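Local coordinates for GDP-6-deoxy-D-mannose reductase (Pseudomonas aeruginosa, PDB 6X3B), which probably catalyses the NADPH-dependent reduction of GDP-4-dehydro-6-deoxy-D-mannose to GDP-rhamnose for lipopolysaccharide O-antigen synthesis, at residues S31-Q39 / N180-D188; G118-Y129 / W171-F179. One frame throughout, in Å; residues are numbered along the deposited sequence.

Contact 1. Residues S31-Q39 / N180-D188; sequences SGFVGKHLQ and NHIGPGQKD. With NDP (NADPH dihydro-nicotinamide-adenine-dinucleotide phosphate), chain E.
Phe33 lies against the type II turn Gly183–Gln186, joining the glycine-rich dinucleotide-binding turn of a Rossmann fold to the loop after strand 172-182. Phe33 CB lies 3.5 Å from NDP O2N. With CG anti to the backbone N (chi1 160°), the ring swings to the loop: CD2 flanks O2N, Phe33 CD1 lies 3.4 Å from Gln186 N, and CE1 comes edge-on to Pro184 O. Phe33 CE2 meets His181 CB at 3.9 Å, and CZ reaches Gln186 CB, which makes a CH-pi contact over the ring face. A flat aromatic thus fits between loop backbone and pyrophosphate. Gly32, at the N-cap, has no side chain to collide with NDP O5B, so the pyrophosphate reaches the helix N-terminus, where Phe33 N and Val34 N bond O2A and O1N. Gln186 suits its place because its amide matches the carboxamide: NE2 donates to NDP O7N (2.7 Å), while OE1 accepts weakly from N7N and at 2.9 Å from Lys187 N. One face of the His181 ring lies against NDP C3N; His181 ND1 bonds Phe179 O. One turn along the helix from Phe33, His37 NE2 donates to Pro184 O (2.7 Å, 160°), in the carbonyl plane on a lone pair.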
# COMPACT_ATOMS: atom_id res chain seq x y z
N SER A 31 22.88 -11.13 -3.90
CA SER A 31 23.75 -11.55 -2.82
C SER A 31 23.00 -12.05 -1.58
O SER A 31 23.64 -12.55 -0.66
CB SER A 31 24.69 -10.41 -2.43
OG SER A 31 23.99 -9.41 -1.71
N GLY A 32 21.67 -11.92 -1.54
CA GLY A 32 20.92 -12.36 -0.38
C GLY A 32 20.61 -13.85 -0.41
O GLY A 32 21.12 -14.61 -1.25
N PHE A 33 19.74 -14.27 0.51
CA PHE A 33 19.39 -15.68 0.70
C PHE A 33 18.80 -16.28 -0.58
O PHE A 33 19.33 -17.25 -1.13
CB PHE A 33 18.42 -15.81 1.89
CG PHE A 33 17.62 -17.09 1.90
CD1 PHE A 33 18.24 -18.34 1.82
CD2 PHE A 33 16.24 -17.05 2.03
CE1 PHE A 33 17.50 -19.52 1.84
CE2 PHE A 33 15.48 -18.22 2.07
CZ PHE A 33 16.11 -19.46 1.98
N VAL A 34 17.72 -15.69 -1.08
CA VAL A 34 17.04 -16.24 -2.25
C VAL A 34 17.88 -16.02 -3.51
O VAL A 34 17.97 -16.91 -4.37
CB VAL A 34 15.64 -15.60 -2.38
CG1 VAL A 34 14.98 -16.07 -3.69
CG2 VAL A 34 14.79 -15.98 -1.18
N GLY A 35 18.48 -14.83 -3.61
CA GLY A 35 19.30 -14.46 -4.78
C GLY A 35 20.40 -15.47 -5.06
O GLY A 35 20.53 -15.91 -6.21
N LYS A 36 21.15 -15.85 -4.02
CA LYS A 36 22.26 -16.83 -4.16
C LYS A 36 21.72 -18.16 -4.69
O LYS A 36 22.39 -18.77 -5.53
CB LYS A 36 23.00 -16.99 -2.83
CG LYS A 36 23.80 -15.77 -2.40
CD LYS A 36 24.40 -15.90 -1.02
CE LYS A 36 25.44 -17.00 -0.94
NZ LYS A 36 26.11 -17.03 0.39
N HIS A 37 20.56 -18.59 -4.20
CA HIS A 37 19.93 -19.85 -4.68
C HIS A 37 19.48 -19.67 -6.13
O HIS A 37 19.57 -20.64 -6.89
CB HIS A 37 18.78 -20.25 -3.75
CG HIS A 37 19.23 -20.95 -2.52
ND1 HIS A 37 19.74 -22.23 -2.54
CD2 HIS A 37 19.27 -20.56 -1.23
CE1 HIS A 37 20.06 -22.60 -1.32
NE2 HIS A 37 19.78 -21.59 -0.50
N LEU A 38 19.01 -18.48 -6.50
CA LEU A 38 18.55 -18.27 -7.88
C LEU A 38 19.72 -18.27 -8.85
O LEU A 38 19.63 -18.85 -9.94
CB LEU A 38 17.77 -16.97 -8.00
CG LEU A 38 17.18 -16.59 -9.38
CD1 LEU A 38 16.42 -17.78 -10.00
CD2 LEU A 38 16.27 -15.36 -9.27
N GLN A 39 20.83 -17.62 -8.49
CA GLN A 39 22.01 -17.66 -9.35
C GLN A 39 22.49 -19.09 -9.56
O GLN A 39 22.85 -19.47 -10.68
CB GLN A 39 23.12 -16.79 -8.75
CG GLN A 39 24.37 -16.77 -9.61
CD GLN A 39 25.36 -15.73 -9.17
OE1 GLN A 39 25.08 -14.90 -8.31
NE2 GLN A 39 26.55 -15.75 -9.78
N ASN A 180 6.20 -19.00 3.77
CA ASN A 180 7.45 -19.44 4.45
C ASN A 180 8.41 -20.15 3.49
O ASN A 180 7.96 -21.00 2.71
CB ASN A 180 7.15 -20.23 5.73
CG ASN A 180 6.60 -19.34 6.82
OD1 ASN A 180 5.46 -18.89 6.73
ND2 ASN A 180 7.40 -19.06 7.83
N HIS A 181 9.68 -19.84 3.57
CA HIS A 181 10.77 -20.43 2.75
C HIS A 181 11.62 -21.35 3.64
O HIS A 181 11.77 -21.04 4.83
CB HIS A 181 11.79 -19.36 2.32
CG HIS A 181 11.36 -18.42 1.25
ND1 HIS A 181 10.15 -17.79 1.25
CD2 HIS A 181 12.02 -17.94 0.17
CE1 HIS A 181 10.05 -16.99 0.22
NE2 HIS A 181 11.19 -17.06 -0.46
N ILE A 182 12.19 -22.38 3.09
CA ILE A 182 13.14 -23.27 3.81
C ILE A 182 14.36 -23.44 2.89
O ILE A 182 14.16 -23.80 1.72
CB ILE A 182 12.53 -24.63 4.17
CG1 ILE A 182 11.30 -24.50 5.08
CG2 ILE A 182 13.58 -25.53 4.80
CD1 ILE A 182 10.69 -25.82 5.46
N GLY A 183 15.56 -23.13 3.38
CA GLY A 183 16.73 -23.33 2.57
C GLY A 183 18.02 -22.98 3.30
O GLY A 183 18.02 -22.27 4.30
N PRO A 184 19.14 -23.51 2.81
CA PRO A 184 20.44 -23.06 3.31
C PRO A 184 20.59 -21.55 3.13
O PRO A 184 20.29 -21.01 2.06
CB PRO A 184 21.44 -23.83 2.44
CG PRO A 184 20.69 -25.03 1.97
CD PRO A 184 19.25 -24.60 1.84
N GLY A 185 21.03 -20.88 4.20
CA GLY A 185 21.23 -19.45 4.17
C GLY A 185 20.08 -18.63 4.72
O GLY A 185 20.22 -17.41 4.85
N GLN A 186 18.95 -19.26 5.04
CA GLN A 186 17.82 -18.55 5.64
C GLN A 186 18.24 -17.86 6.94
O GLN A 186 19.23 -18.22 7.57
CB GLN A 186 16.68 -19.54 5.88
CG GLN A 186 15.43 -18.99 6.56
CD GLN A 186 14.72 -17.94 5.74
OE1 GLN A 186 15.26 -16.87 5.46
NE2 GLN A 186 13.47 -18.22 5.36
N LYS A 187 17.48 -16.82 7.34
CA LYS A 187 17.77 -16.09 8.58
C LYS A 187 17.73 -17.03 9.78
O LYS A 187 16.75 -17.74 9.99
CB LYS A 187 16.73 -14.99 8.81
CG LYS A 187 16.69 -13.89 7.81
CD LYS A 187 15.40 -13.10 7.99
CE LYS A 187 15.19 -12.12 6.85
NZ LYS A 187 15.54 -10.77 7.34
N ASP A 188 18.79 -16.98 10.60
CA ASP A 188 18.82 -17.80 11.81
C ASP A 188 17.68 -17.48 12.77
O ASP A 188 17.37 -18.30 13.64
CB ASP A 188 20.16 -17.64 12.51
CG ASP A 188 20.25 -18.47 13.78
OD1 ASP A 188 20.35 -19.71 13.67
OD2 ASP A 188 20.19 -17.88 14.88
PA NDP E . 18.02 -10.98 2.21
O1A NDP E . 17.85 -9.99 3.31
O2A NDP E . 18.73 -12.26 2.51
O5B NDP E . 18.72 -10.26 0.96
C5B NDP E . 18.42 -8.87 0.69
C4B NDP E . 19.20 -8.43 -0.52
O4B NDP E . 18.89 -7.04 -0.81
C3B NDP E . 20.73 -8.50 -0.39
O3B NDP E . 21.32 -8.98 -1.60
C2B NDP E . 21.12 -7.05 -0.10
O2B NDP E . 22.44 -6.78 -0.57
C1B NDP E . 20.09 -6.31 -0.95
N9A NDP E . 19.85 -4.94 -0.52
C8A NDP E . 19.39 -4.52 0.70
N7A NDP E . 19.28 -3.22 0.80
C5A NDP E . 19.71 -2.75 -0.43
C6A NDP E . 19.83 -1.45 -0.96
N6A NDP E . 19.52 -0.37 -0.25
N1A NDP E . 20.29 -1.32 -2.23
C2A NDP E . 20.59 -2.44 -2.91
N3A NDP E . 20.52 -3.71 -2.52
C4A NDP E . 20.06 -3.80 -1.26
O3 NDP E . 16.58 -11.33 1.60
PN NDP E . 15.94 -12.74 1.18
O1N NDP E . 16.75 -13.30 0.06
O2N NDP E . 15.76 -13.56 2.41
O5D NDP E . 14.51 -12.28 0.63
C5D NDP E . 14.35 -12.06 -0.79
C4D NDP E . 13.00 -11.44 -1.04
O4D NDP E . 11.97 -12.37 -0.60
C3D NDP E . 12.72 -10.12 -0.32
O3D NDP E . 11.98 -9.23 -1.14
C2D NDP E . 11.92 -10.58 0.90
O2D NDP E . 11.09 -9.57 1.43
C1D NDP E . 11.11 -11.74 0.32
N1N NDP E . 10.70 -12.73 1.35
C2N NDP E . 11.62 -13.58 1.91
C3N NDP E . 11.24 -14.59 2.75
C7N NDP E . 12.29 -15.30 3.51
O7N NDP E . 11.97 -16.16 4.34
N7N NDP E . 13.55 -14.98 3.29
C4N NDP E . 9.79 -14.93 2.84
C5N NDP E . 8.90 -13.92 2.24
C6N NDP E . 9.39 -12.80 1.76
P2B NDP E . 23.42 -6.39 0.65
O1X NDP E . 24.77 -6.12 0.01
O2X NDP E . 22.85 -5.15 1.30
O3X NDP E . 23.45 -7.57 1.59
O HOH W 1 21.58 -18.49 0.05

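Contact 2. Residues G118-Y129 / W171-F179. With NDP (NADPH dihydro-nicotinamide-adenine-dinucleotide phosphate), chain E.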
# COMPACT_ATOMS: atom_id res chain seq x y z
N GLY A 118 9.93 -4.22 -20.36
CA GLY A 118 9.63 -5.64 -20.27
C GLY A 118 8.87 -6.06 -19.01
O GLY A 118 8.01 -5.34 -18.50
N THR A 119 9.18 -7.26 -18.54
CA THR A 119 8.44 -7.86 -17.43
C THR A 119 9.13 -7.54 -16.10
O THR A 119 10.35 -7.71 -15.96
CB THR A 119 8.32 -9.37 -17.63
OG1 THR A 119 7.48 -9.61 -18.77
CG2 THR A 119 7.68 -10.03 -16.41
N PHE A 120 8.36 -7.05 -15.15
CA PHE A 120 8.88 -6.70 -13.83
C PHE A 120 8.14 -7.55 -12.81
O PHE A 120 6.95 -7.34 -12.57
CB PHE A 120 8.69 -5.22 -13.53
CG PHE A 120 9.44 -4.75 -12.30
CD1 PHE A 120 8.90 -4.93 -11.04
CD2 PHE A 120 10.67 -4.13 -12.43
CE1 PHE A 120 9.59 -4.49 -9.89
CE2 PHE A 120 11.37 -3.67 -11.30
CZ PHE A 120 10.85 -3.87 -10.04
N LEU A 121 8.84 -8.50 -12.18
CA LEU A 121 8.23 -9.33 -11.15
C LEU A 121 8.68 -8.81 -9.78
O LEU A 121 9.86 -8.91 -9.42
CB LEU A 121 8.61 -10.80 -11.35
CG LEU A 121 8.29 -11.72 -10.17
CD1 LEU A 121 6.77 -11.76 -9.88
CD2 LEU A 121 8.82 -13.14 -10.43
N TYR A 122 7.74 -8.23 -9.04
CA TYR A 122 8.01 -7.71 -7.71
C TYR A 122 7.78 -8.83 -6.70
O TYR A 122 6.74 -9.49 -6.74
CB TYR A 122 7.11 -6.52 -7.38
CG TYR A 122 7.35 -6.08 -5.98
CD1 TYR A 122 8.55 -5.49 -5.63
CD2 TYR A 122 6.43 -6.36 -4.97
CE1 TYR A 122 8.82 -5.11 -4.33
CE2 TYR A 122 6.68 -5.99 -3.66
CZ TYR A 122 7.89 -5.38 -3.35
OH TYR A 122 8.16 -5.00 -2.05
N ILE A 123 8.76 -9.05 -5.83
CA ILE A 123 8.67 -10.10 -4.83
C ILE A 123 8.19 -9.45 -3.54
O ILE A 123 8.93 -8.70 -2.88
CB ILE A 123 10.00 -10.85 -4.64
CG1 ILE A 123 10.42 -11.56 -5.95
CG2 ILE A 123 9.88 -11.90 -3.53
CD1 ILE A 123 9.26 -12.26 -6.72
N SER A 124 6.93 -9.75 -3.18
CA SER A 124 6.32 -9.25 -1.95
C SER A 124 6.47 -10.30 -0.86
O SER A 124 7.55 -10.88 -0.71
CB SER A 124 4.84 -8.90 -2.22
OG SER A 124 4.20 -8.32 -1.10
N SER A 125 5.42 -10.55 -0.08
CA SER A 125 5.47 -11.51 1.01
C SER A 125 4.06 -11.88 1.42
O SER A 125 3.18 -11.03 1.44
CB SER A 125 6.22 -10.95 2.22
OG SER A 125 6.02 -11.80 3.34
N GLY A 126 3.86 -13.16 1.76
CA GLY A 126 2.59 -13.55 2.36
C GLY A 126 2.32 -12.88 3.69
O GLY A 126 1.20 -12.97 4.20
N ASP A 127 3.32 -12.20 4.25
CA ASP A 127 3.15 -11.46 5.50
C ASP A 127 2.24 -10.25 5.32
O ASP A 127 1.75 -9.73 6.32
CB ASP A 127 4.54 -11.06 6.04
CG ASP A 127 4.51 -10.63 7.50
OD1 ASP A 127 3.81 -11.28 8.32
OD2 ASP A 127 5.22 -9.66 7.86
N VAL A 128 1.99 -9.80 4.08
CA VAL A 128 1.09 -8.65 3.93
C VAL A 128 -0.32 -8.97 4.41
O VAL A 128 -1.07 -8.04 4.77
CB VAL A 128 1.03 -8.16 2.47
CG1 VAL A 128 2.40 -7.69 2.00
CG2 VAL A 128 0.47 -9.25 1.56
N TYR A 129 -0.73 -10.24 4.43
CA TYR A 129 -2.12 -10.52 4.77
C TYR A 129 -2.44 -10.20 6.23
O TYR A 129 -3.58 -9.83 6.54
CB TYR A 129 -2.48 -11.98 4.46
CG TYR A 129 -2.57 -12.27 2.98
CD1 TYR A 129 -3.65 -11.82 2.22
CD2 TYR A 129 -1.58 -13.00 2.34
CE1 TYR A 129 -3.74 -12.10 0.86
CE2 TYR A 129 -1.65 -13.27 0.98
CZ TYR A 129 -2.74 -12.82 0.25
OH TYR A 129 -2.80 -13.09 -1.09
N TRP A 171 4.11 -1.68 -18.86
CA TRP A 171 4.95 -2.85 -18.63
C TRP A 171 4.12 -4.02 -18.13
O TRP A 171 3.05 -3.86 -17.53
CB TRP A 171 6.04 -2.55 -17.60
CG TRP A 171 6.93 -1.40 -17.95
CD1 TRP A 171 6.94 -0.68 -19.10
CD2 TRP A 171 7.94 -0.83 -17.12
NE1 TRP A 171 7.89 0.30 -19.05
CE2 TRP A 171 8.52 0.23 -17.84
CE3 TRP A 171 8.41 -1.11 -15.82
CZ2 TRP A 171 9.57 1.01 -17.32
CZ3 TRP A 171 9.44 -0.33 -15.30
CH2 TRP A 171 10.00 0.72 -16.05
N ARG A 172 4.65 -5.22 -18.35
CA ARG A 172 4.09 -6.45 -17.79
C ARG A 172 4.61 -6.59 -16.36
O ARG A 172 5.75 -7.03 -16.14
CB ARG A 172 4.49 -7.65 -18.64
CG ARG A 172 4.00 -8.99 -18.11
CD ARG A 172 4.02 -10.05 -19.21
NE ARG A 172 3.72 -11.40 -18.73
CZ ARG A 172 4.65 -12.30 -18.44
NH1 ARG A 172 5.94 -11.97 -18.55
NH2 ARG A 172 4.32 -13.51 -18.04
N VAL A 173 3.78 -6.21 -15.39
CA VAL A 173 4.13 -6.25 -13.97
C VAL A 173 3.40 -7.41 -13.32
O VAL A 173 2.19 -7.58 -13.49
CB VAL A 173 3.77 -4.93 -13.27
CG1 VAL A 173 4.05 -5.06 -11.78
CG2 VAL A 173 4.56 -3.79 -13.89
N LEU A 174 4.15 -8.20 -12.57
CA LEU A 174 3.62 -9.32 -11.81
C LEU A 174 4.05 -9.17 -10.36
O LEU A 174 5.12 -8.63 -10.05
CB LEU A 174 4.16 -10.64 -12.36
CG LEU A 174 4.10 -10.82 -13.88
CD1 LEU A 174 5.08 -11.91 -14.29
CD2 LEU A 174 2.67 -11.20 -14.27
N VAL A 175 3.20 -9.66 -9.46
CA VAL A 175 3.47 -9.64 -8.03
C VAL A 175 3.37 -11.07 -7.51
O VAL A 175 2.38 -11.77 -7.77
CB VAL A 175 2.52 -8.70 -7.28
CG1 VAL A 175 2.65 -8.94 -5.79
CG2 VAL A 175 2.85 -7.26 -7.60
N ALA A 176 4.39 -11.50 -6.78
CA ALA A 176 4.35 -12.76 -6.08
C ALA A 176 4.33 -12.50 -4.58
O ALA A 176 5.08 -11.65 -4.10
CB ALA A 176 5.57 -13.62 -6.44
N ARG A 177 3.49 -13.25 -3.85
CA ARG A 177 3.45 -13.22 -2.37
C ARG A 177 3.90 -14.57 -1.84
O ARG A 177 3.08 -15.47 -1.62
CB ARG A 177 2.05 -12.88 -1.85
CG ARG A 177 1.61 -11.45 -2.17
CD ARG A 177 0.13 -11.20 -1.84
NE ARG A 177 -0.20 -9.79 -2.01
CZ ARG A 177 -1.44 -9.32 -1.95
NH1 ARG A 177 -2.46 -10.16 -1.75
NH2 ARG A 177 -1.66 -8.01 -2.08
N PRO A 178 5.20 -14.79 -1.66
CA PRO A 178 5.66 -16.09 -1.16
C PRO A 178 5.39 -16.21 0.33
O PRO A 178 5.50 -15.23 1.08
CB PRO A 178 7.16 -16.07 -1.44
CG PRO A 178 7.51 -14.58 -1.38
CD PRO A 178 6.31 -13.88 -1.98
N PHE A 179 5.05 -17.42 0.75
CA PHE A 179 4.89 -17.67 2.18
C PHE A 179 6.23 -18.19 2.71
O PHE A 179 7.28 -17.77 2.21
CB PHE A 179 3.69 -18.61 2.41
CG PHE A 179 2.34 -17.91 2.20
CD1 PHE A 179 2.04 -17.28 1.00
CD2 PHE A 179 1.39 -17.86 3.22
CE1 PHE A 179 0.81 -16.63 0.79
CE2 PHE A 179 0.16 -17.22 3.03
CZ PHE A 179 -0.13 -16.60 1.81
PA NDP E . 18.02 -10.98 2.21
O1A NDP E . 17.85 -9.99 3.31
O2A NDP E . 18.73 -12.26 2.51
O5B NDP E . 18.72 -10.26 0.96
C5B NDP E . 18.42 -8.87 0.69
C4B NDP E . 19.20 -8.43 -0.52
O4B NDP E . 18.89 -7.04 -0.81
C3B NDP E . 20.73 -8.50 -0.39
O3B NDP E . 21.32 -8.98 -1.60
C2B NDP E . 21.12 -7.05 -0.10
O2B NDP E . 22.44 -6.78 -0.57
C1B NDP E . 20.09 -6.31 -0.95
N9A NDP E . 19.85 -4.94 -0.52
C8A NDP E . 19.39 -4.52 0.70
N7A NDP E . 19.28 -3.22 0.80
C5A NDP E . 19.71 -2.75 -0.43
C6A NDP E . 19.83 -1.45 -0.96
N6A NDP E . 19.52 -0.37 -0.25
N1A NDP E . 20.29 -1.32 -2.23
C2A NDP E . 20.59 -2.44 -2.91
N3A NDP E . 20.52 -3.71 -2.52
C4A NDP E . 20.06 -3.80 -1.26
O3 NDP E . 16.58 -11.33 1.60
PN NDP E . 15.94 -12.74 1.18
O1N NDP E . 16.75 -13.30 0.06
O2N NDP E . 15.76 -13.56 2.41
O5D NDP E . 14.51 -12.28 0.63
C5D NDP E . 14.35 -12.06 -0.79
C4D NDP E . 13.00 -11.44 -1.04
O4D NDP E . 11.97 -12.37 -0.60
C3D NDP E . 12.72 -10.12 -0.32
O3D NDP E . 11.98 -9.23 -1.14
C2D NDP E . 11.92 -10.58 0.90
O2D NDP E . 11.09 -9.57 1.43
C1D NDP E . 11.11 -11.74 0.32
N1N NDP E . 10.70 -12.73 1.35
C2N NDP E . 11.62 -13.58 1.91
C3N NDP E . 11.24 -14.59 2.75
C7N NDP E . 12.29 -15.30 3.51
O7N NDP E . 11.97 -16.16 4.34
N7N NDP E . 13.55 -14.98 3.29
C4N NDP E . 9.79 -14.93 2.84
C5N NDP E . 8.90 -13.92 2.24
C6N NDP E . 9.39 -12.80 1.76
P2B NDP E . 23.42 -6.39 0.65
O1X NDP E . 24.77 -6.12 0.01
O2X NDP E . 22.85 -5.15 1.30
O3X NDP E . 23.45 -7.57 1.59
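Phe120 N donates to Arg172 O in the backbone ladder of a parallel pair, strands 119-123 and 172-178, which helix 150-169 links in a beta-alpha-beta crossover. Then come Leu174 N to Phe120 O, Tyr122 N to Leu174 O, Ala176 N to Tyr122 O and Ser124 N to Ala176 O (2.8 Å). Past the end of strand 119-123, Gly126 N donates to Pro178 O from above the carbonyl plane.

Apolar packing differs by face. On one, covered by helix 225-238, Leu121 CD1 touches Leu174 CB at 3.8 Å, and Ala176 CB is small enough for Ile123 CD1 and Leu121 CD1 (4.1 Å) both to pack against it. On the other, toward helix 150-169, Phe120 CB faces Val173 CG2 and Tyr122 CB faces Val175 CG2. Gly126 CA, without a side chain, sits over the Phe179 ring in a CH-pi contact.

Polar side chains pair toward both strand ends. Thr119 OG1 accepts from Arg172 NH1 (2.8 Å) in the guanidinium plane. Arg177 brings NH1 to Tyr129 OH (3.0 Å); Val128 CG2 covers one face of this guanidinium, whose plane stands 87° to the Tyr129 ring. Glu159 pairs with Arg177 NH2, and Asn246 also bonds Tyr129 OH.

This buried, paired guanidinium probably keeps its charge and fixes Tyr129. The bonds of Ser124 N and Gly126 N, flanking Ser125, are consistent with holding this turn beside the nicotinamide.

The two contacts share strand 172-182: contact 2 uses its length up to Phe179, and contact 1 takes it up at Asn180, with contact 2 nested inside the chain loop that contact 1 closes. Their centres lie about 17 Å apart. Contact 2 is sheet core, buried and held by a regular backbone ladder with aliphatic packing; contact 1 is partly buried, smaller in area and irregular, with a single direct hydrogen bond between its segments. Yet they meet at NADPH. Contact 1 grips pyrophosphate and carboxamide through backbone N-H groups and an amide, whereas contact 2 borders the nicotinamide ring mainly through close packing. Because their segments adjoin on one strand, both line the nicotinamide end of the cofactor.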